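Local atomic coordinates of catabolite control protein A (Lactococcus lactis, PDB entry 2O20), a protein that probably acts as a global DNA-binding regulator of carbon catabolite repression and activation, as a member of the LacI family of transcription factors. Residues T64-L70 with V120-M126; T143-L147 with L304-M309. The protein carries 1 engineered substitution. All coordinates share one frame; numbering follows the deposited sequence. Where two conformers were deposited one is given.

How the contacts relate
Both contacts belong to one parallel sheet, which in this LacI-family regulator has the strand order 2-1-3-4-5-6, and their centres lie about 9 Å apart. Contact 1 joins strand 65-70 to strand 122-125; contact 2 begins on the next strand, 145-148, and lays the last turns of helix 294-309 over it. Along the chain they come in series, contact 1 being complete before contact 2 opens. They meet where Ile123 N probably donates to Pro144 O and Tyr125 N to Val146 O. Strand 122-125 thus lies between 65-70 and 145-148, and a helix from much later in the sequence covers the face carrying Val66 and Val124, so that distant parts of the chain build one layered unit.

Contact 1: residues T64-L70 with V120-M126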
loop_
_atom_site.group_PDB
_atom_site.type_symbol
_atom_site.label_atom_id
_atom_site.label_comp_id
_atom_site.label_asym_id
_atom_site.label_seq_id
_atom_site.Cartn_x
_atom_site.Cartn_y
_atom_site.Cartn_z
ATOM N N THR D 64 0.146 12.125 26.273
ATOM C CA THR D 64 0.800 10.844 25.996
ATOM C C THR D 64 1.150 10.705 24.508
ATOM O O THR D 64 0.343 11.063 23.618
ATOM C CB THR D 64 -0.104 9.694 26.469
ATOM O OG1 THR D 64 -0.182 9.740 27.902
ATOM C CG2 THR D 64 0.383 8.351 26.002
ATOM N N THR D 65 2.359 10.202 24.259
ATOM C CA THR D 65 2.924 10.160 22.908
ATOM C C THR D 65 3.425 8.753 22.674
ATOM O O THR D 65 4.232 8.243 23.450
ATOM C CB THR D 65 4.065 11.184 22.709
ATOM O OG1 THR D 65 3.562 12.518 22.891
ATOM C CG2 THR D 65 4.684 11.065 21.320
ATOM N N VAL D 66 2.920 8.159 21.589
ATOM C CA VAL D 66 3.283 6.840 21.122
ATOM C C VAL D 66 4.181 6.888 19.870
ATOM O O VAL D 66 3.824 7.513 18.849
ATOM C CB VAL D 66 2.044 5.942 20.911
ATOM C CG1 VAL D 66 1.457 5.551 22.269
ATOM C CG2 VAL D 66 0.984 6.638 20.101
ATOM N N GLY D 67 5.343 6.252 20.003
ATOM C CA GLY D 67 6.292 6.027 18.895
ATOM C C GLY D 67 5.982 4.718 18.179
ATOM O O GLY D 67 5.899 3.664 18.807
ATOM N N VAL D 68 5.857 4.773 16.853
ATOM C CA VAL D 68 5.597 3.562 16.037
ATOM C C VAL D 68 6.666 3.427 14.967
ATOM O O VAL D 68 6.825 4.300 14.114
ATOM C CB VAL D 68 4.196 3.614 15.349
ATOM C CG1 VAL D 68 3.886 2.310 14.629
ATOM C CG2 VAL D 68 3.093 3.954 16.366
ATOM N N ILE D 69 7.365 2.303 15.002
ATOM C CA ILE D 69 8.441 1.992 14.071
ATOM C C ILE D 69 7.956 0.882 13.172
ATOM O O ILE D 69 7.471 -0.133 13.664
ATOM C CB ILE D 69 9.702 1.495 14.787
ATOM C CG1 ILE D 69 10.076 2.488 15.873
ATOM C CG2 ILE D 69 10.847 1.297 13.744
ATOM C CD1 ILE D 69 11.206 2.096 16.733
ATOM N N LEU D 70 8.080 1.097 11.862
ATOM C CA LEU D 70 7.720 0.075 10.864
ATOM C C LEU D 70 8.716 0.167 9.724
ATOM O O LEU D 70 9.318 1.223 9.541
ATOM C CB LEU D 70 6.278 0.275 10.338
ATOM C CG LEU D 70 5.928 1.578 9.601
ATOM C CD1 LEU D 70 4.611 1.411 8.762
ATOM C CD2 LEU D 70 5.767 2.778 10.528
ATOM N N VAL D 120 8.986 9.768 24.332
ATOM C CA VAL D 120 7.740 9.048 24.052
ATOM C C VAL D 120 7.412 8.179 25.277
ATOM O O VAL D 120 8.308 7.728 26.042
ATOM C CB VAL D 120 7.768 8.218 22.727
ATOM C CG1 VAL D 120 8.250 9.070 21.553
ATOM C CG2 VAL D 120 8.587 6.948 22.878
ATOM N N ASP D 121 6.115 7.980 25.461
ATOM C CA ASP D 121 5.561 7.280 26.602
ATOM C C ASP D 121 5.454 5.766 26.362
ATOM O O ASP D 121 5.367 4.980 27.307
ATOM C CB ASP D 121 4.197 7.891 26.950
ATOM C CG ASP D 121 4.298 9.356 27.318
ATOM O OD1 ASP D 121 4.725 9.615 28.442
ATOM O OD2 ASP D 121 4.032 10.257 26.481
ATOM N N GLY D 122 5.461 5.370 25.094
ATOM C CA GLY D 122 5.326 3.983 24.707
ATOM C C GLY D 122 5.672 3.790 23.233
ATOM O O GLY D 122 5.584 4.726 22.450
ATOM N N ILE D 123 6.101 2.577 22.890
ATOM C CA ILE D 123 6.570 2.217 21.537
ATOM C C ILE D 123 5.830 0.973 21.015
ATOM O O ILE D 123 5.715 -0.024 21.711
ATOM C CB ILE D 123 8.141 1.967 21.534
ATOM C CG1 ILE D 123 8.869 3.277 21.813
ATOM C CG2 ILE D 123 8.630 1.428 20.211
ATOM C CD1 ILE D 123 10.314 3.131 22.240
ATOM N N VAL D 124 5.353 1.048 19.779
ATOM C CA VAL D 124 4.924 -0.127 19.028
ATOM C C VAL D 124 5.989 -0.419 17.970
ATOM O O VAL D 124 6.331 0.456 17.180
ATOM C CB VAL D 124 3.586 0.107 18.311
ATOM C CG1 VAL D 124 3.165 -1.138 17.507
ATOM C CG2 VAL D 124 2.486 0.539 19.305
ATOM N N TYR D 125 6.517 -1.647 17.991
ATOM C CA TYR D 125 7.536 -2.076 17.036
ATOM C C TYR D 125 7.005 -3.102 16.051
ATOM O O TYR D 125 6.411 -4.098 16.441
ATOM C CB TYR D 125 8.715 -2.706 17.770
ATOM C CG TYR D 125 9.781 -3.249 16.842
ATOM C CD1 TYR D 125 10.824 -2.448 16.402
ATOM C CD2 TYR D 125 9.718 -4.567 16.374
ATOM C CE1 TYR D 125 11.784 -2.940 15.529
ATOM C CE2 TYR D 125 10.687 -5.071 15.489
ATOM C CZ TYR D 125 11.700 -4.263 15.071
ATOM O OH TYR D 125 12.667 -4.781 14.206
ATOM N N MET D 126 7.314 -2.864 14.780
ATOM C CA MET D 126 7.023 -3.768 13.681
ATOM C C MET D 126 8.311 -3.877 12.875
ATOM O O MET D 126 9.045 -2.913 12.752
ATOM C CB MET D 126 5.911 -3.188 12.794
ATOM C CG MET D 126 4.487 -3.343 13.283
ATOM S SD MET D 126 3.378 -2.308 12.271
ATOM C CE MET D 126 3.415 -0.812 13.213
#
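Thr65 N donates to Asp121 OD2 at 2.8 Å, reaching the anti side of the carboxylate from 17° out of its plane, at the start of a parallel strand pair. Asp121 N returns a bond of 2.8 Å to Thr65 O, so that one residue holds both backbone polar groups of the threonine. Because CG of Asp121 stands anti to its own carbonyl carbon (chi1 -61°), OD2 swings round to the neighbouring backbone, while CB packs against Thr64 CG2 at 4.0 Å. The side chain thus supplies an acceptor just ahead of the regular ladder.

From there the main chains take over. Gly67 bonds through both N and O, to Gly122 O and Val124 N; Ile69 does the same with Val124 O and Met126 N, and its N-H meets Val124 O nearly straight, at 168° and 3.0 Å. Val66 and Val68, in between, turn their backbone groups to strand 95-100 on the other side.

Side chains divide between the two faces. Beside Val68 and Val124, the thioether of Met126 bends at chi3 and presses its CE on Val68 CG1 at 3.5 Å, closer than two methyl carbons normally sit. On the face of Ile69, Ile123 and Tyr125, Ile69 CB lies 4.4 Å from Tyr125 CD1, under helix 105-118; the phenol reaches Glu108 of that helix. Such alternation gives strand 65-70 a hydrogen-bonded neighbour along each edge: the backbone N and O of Thr65, Gly67 and Ile69 find partners in 120-126, and Val66 and Val68 bond to strand 95-100, in a mostly buried contact.

Contact 2: residues T143-L147 with L304-M309; sequences TPVVL and LLTKLM
The short strand 145-147 and helix 304-309 run almost antiparallel, at 161° with axes 8.5 Å apart at their closest, and meet through Pro144 and Val146. This is a helix lying on the face of a parallel sheet, the layered alpha/beta architecture of the periplasmic-binding-protein fold that LacI-family regulators share. Along 144-146 the directions alternate: the CB of Pro144 and that of Val146 point at the helix, whereas that of Val145 points away from it.

Val146 spreads its two methyls over three leucines. Its CG1 stands anti to the backbone N (chi1 -176°) and comes within 4.3 Å of Leu304 CD2. The other methyl, CG2, sits against Leu305 CB at 3.8 Å and also touches Leu308 CD1 at 4.2 Å, so that one methyl meets two leucines three residues apart on the helix. Val146 and Leu305 lie alongside each other, running opposite ways; the end of Leu305 comes nearer to the strand than its CB, and CD1 arrives at Pro144.

The proline ring offers mainly CB to the helix. That carbon touches Leu305 CD1 and lies 3.9 Å from Leu308 CB, with Met309 CG more loosely placed beside it. The side-chain contacts are all between aliphatic carbons, with leucine methyls also lying near the carbonyls of Pro144 and Val145. Leu305 and Met309 also reach Val66, and Leu305 reaches Val124, which extends the helix cover over neighbouring strands.

With CG of Leu305 anti to its backbone N (chi1 -173°), its end comes down on the peptide of Pro144: CD1 rests 3.7 Å from Pro144 O and as close to the carbonyl carbon of that residue.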
loop_
_atom_site.group_PDB
_atom_site.type_symbol
_atom_site.label_atom_id
_atom_site.label_comp_id
_atom_site.label_asym_id
_atom_site.label_seq_id
_atom_site.Cartn_x
_atom_site.Cartn_y
_atom_site.Cartn_z
ATOM N N THR D 143 11.243 2.091 28.345
ATOM C CA THR D 143 9.964 2.491 27.756
ATOM C C THR D 143 9.032 1.283 27.627
ATOM O O THR D 143 9.460 0.233 27.165
ATOM C CB THR D 143 10.169 3.027 26.326
ATOM O OG1 THR D 143 11.414 3.741 26.229
ATOM C CG2 THR D 143 9.011 3.911 25.911
ATOM N N PRO D 144 7.750 1.429 27.990
ATOM C CA PRO D 144 6.797 0.393 27.570
ATOM C C PRO D 144 6.810 0.164 26.040
ATOM O O PRO D 144 6.852 1.115 25.266
ATOM C CB PRO D 144 5.448 0.954 28.046
ATOM C CG PRO D 144 5.792 1.859 29.139
ATOM C CD PRO D 144 7.088 2.475 28.787
ATOM N N VAL D 145 6.850 -1.104 25.642
ATOM C CA VAL D 145 6.934 -1.497 24.228
ATOM C C VAL D 145 6.102 -2.766 23.986
ATOM O O VAL D 145 6.017 -3.655 24.860
ATOM C CB VAL D 145 8.430 -1.700 23.798
ATOM C CG1 VAL D 145 9.136 -2.598 24.771
ATOM C CG2 VAL D 145 8.559 -2.257 22.396
ATOM N N VAL D 146 5.435 -2.809 22.841
ATOM C CA VAL D 146 4.720 -3.995 22.374
ATOM C C VAL D 146 5.194 -4.293 20.929
ATOM O O VAL D 146 5.296 -3.385 20.113
ATOM C CB VAL D 146 3.206 -3.783 22.376
ATOM C CG1 VAL D 146 2.467 -5.095 21.978
ATOM C CG2 VAL D 146 2.749 -3.295 23.763
ATOM N N LEU D 147 5.483 -5.561 20.650
ATOM C CA LEU D 147 5.845 -6.033 19.300
ATOM C C LEU D 147 4.597 -6.530 18.571
ATOM O O LEU D 147 3.731 -7.158 19.191
ATOM C CB LEU D 147 6.881 -7.165 19.400
ATOM C CG LEU D 147 8.056 -7.013 20.390
ATOM C CD1 LEU D 147 8.868 -8.280 20.435
ATOM C CD2 LEU D 147 8.972 -5.807 20.086
ATOM N N LEU D 304 -3.135 -2.987 24.750
ATOM C CA LEU D 304 -2.192 -3.527 25.705
ATOM C C LEU D 304 -1.221 -2.411 26.123
ATOM O O LEU D 304 -1.016 -2.163 27.312
ATOM C CB LEU D 304 -1.452 -4.738 25.099
ATOM C CG LEU D 304 -0.369 -5.441 25.933
ATOM C CD1 LEU D 304 -0.916 -5.850 27.233
ATOM C CD2 LEU D 304 0.178 -6.660 25.221
ATOM N N LEU D 305 -0.648 -1.721 25.143
ATOM C CA LEU D 305 0.289 -0.632 25.435
ATOM C C LEU D 305 -0.343 0.468 26.335
ATOM O O LEU D 305 0.331 1.031 27.176
ATOM C CB LEU D 305 0.855 -0.013 24.154
ATOM C CG LEU D 305 1.981 1.041 24.295
ATOM C CD1 LEU D 305 3.244 0.504 25.022
ATOM C CD2 LEU D 305 2.373 1.597 22.952
ATOM N N THR D 306 -1.620 0.770 26.112
ATOM C CA THR D 306 -2.347 1.759 26.875
ATOM C C THR D 306 -2.299 1.399 28.359
ATOM O O THR D 306 -2.081 2.276 29.218
ATOM C CB THR D 306 -3.815 1.896 26.366
ATOM O OG1 THR D 306 -3.796 2.407 25.037
ATOM C CG2 THR D 306 -4.624 2.895 27.217
ATOM N N LYS D 307 -2.448 0.110 28.660
ATOM C CA LYS D 307 -2.401 -0.342 30.055
ATOM C C LYS D 307 -0.995 -0.214 30.643
ATOM O O LYS D 307 -0.852 0.234 31.774
ATOM C CB LYS D 307 -2.888 -1.793 30.175
ATOM C CG LYS D 307 -4.306 -2.037 29.712
ATOM C CD LYS D 307 -4.562 -3.533 29.573
ATOM C CE LYS D 307 -5.946 -3.834 29.029
ATOM N NZ LYS D 307 -6.173 -5.302 28.975
ATOM N N LEU D 308 0.022 -0.589 29.865
ATOM C CA LEU D 308 1.406 -0.501 30.306
ATOM C C LEU D 308 1.774 0.933 30.639
ATOM O O LEU D 308 2.410 1.201 31.672
ATOM C CB LEU D 308 2.369 -1.095 29.256
ATOM C CG LEU D 308 2.127 -2.595 28.950
ATOM C CD1 LEU D 308 3.153 -3.123 27.953
ATOM C CD2 LEU D 308 2.139 -3.451 30.228
ATOM N N MET D 309 1.347 1.866 29.795
ATOM C CA MET D 309 1.690 3.269 29.983
ATOM C C MET D 309 0.988 3.887 31.186
ATOM O O MET D 309 1.461 4.871 31.707
ATOM C CB MET D 309 1.369 4.079 28.724
ATOM C CG MET D 309 2.212 3.688 27.511
ATOM S SD MET D 309 1.987 4.806 26.103
ATOM C CE MET D 309 0.277 4.531 25.594
#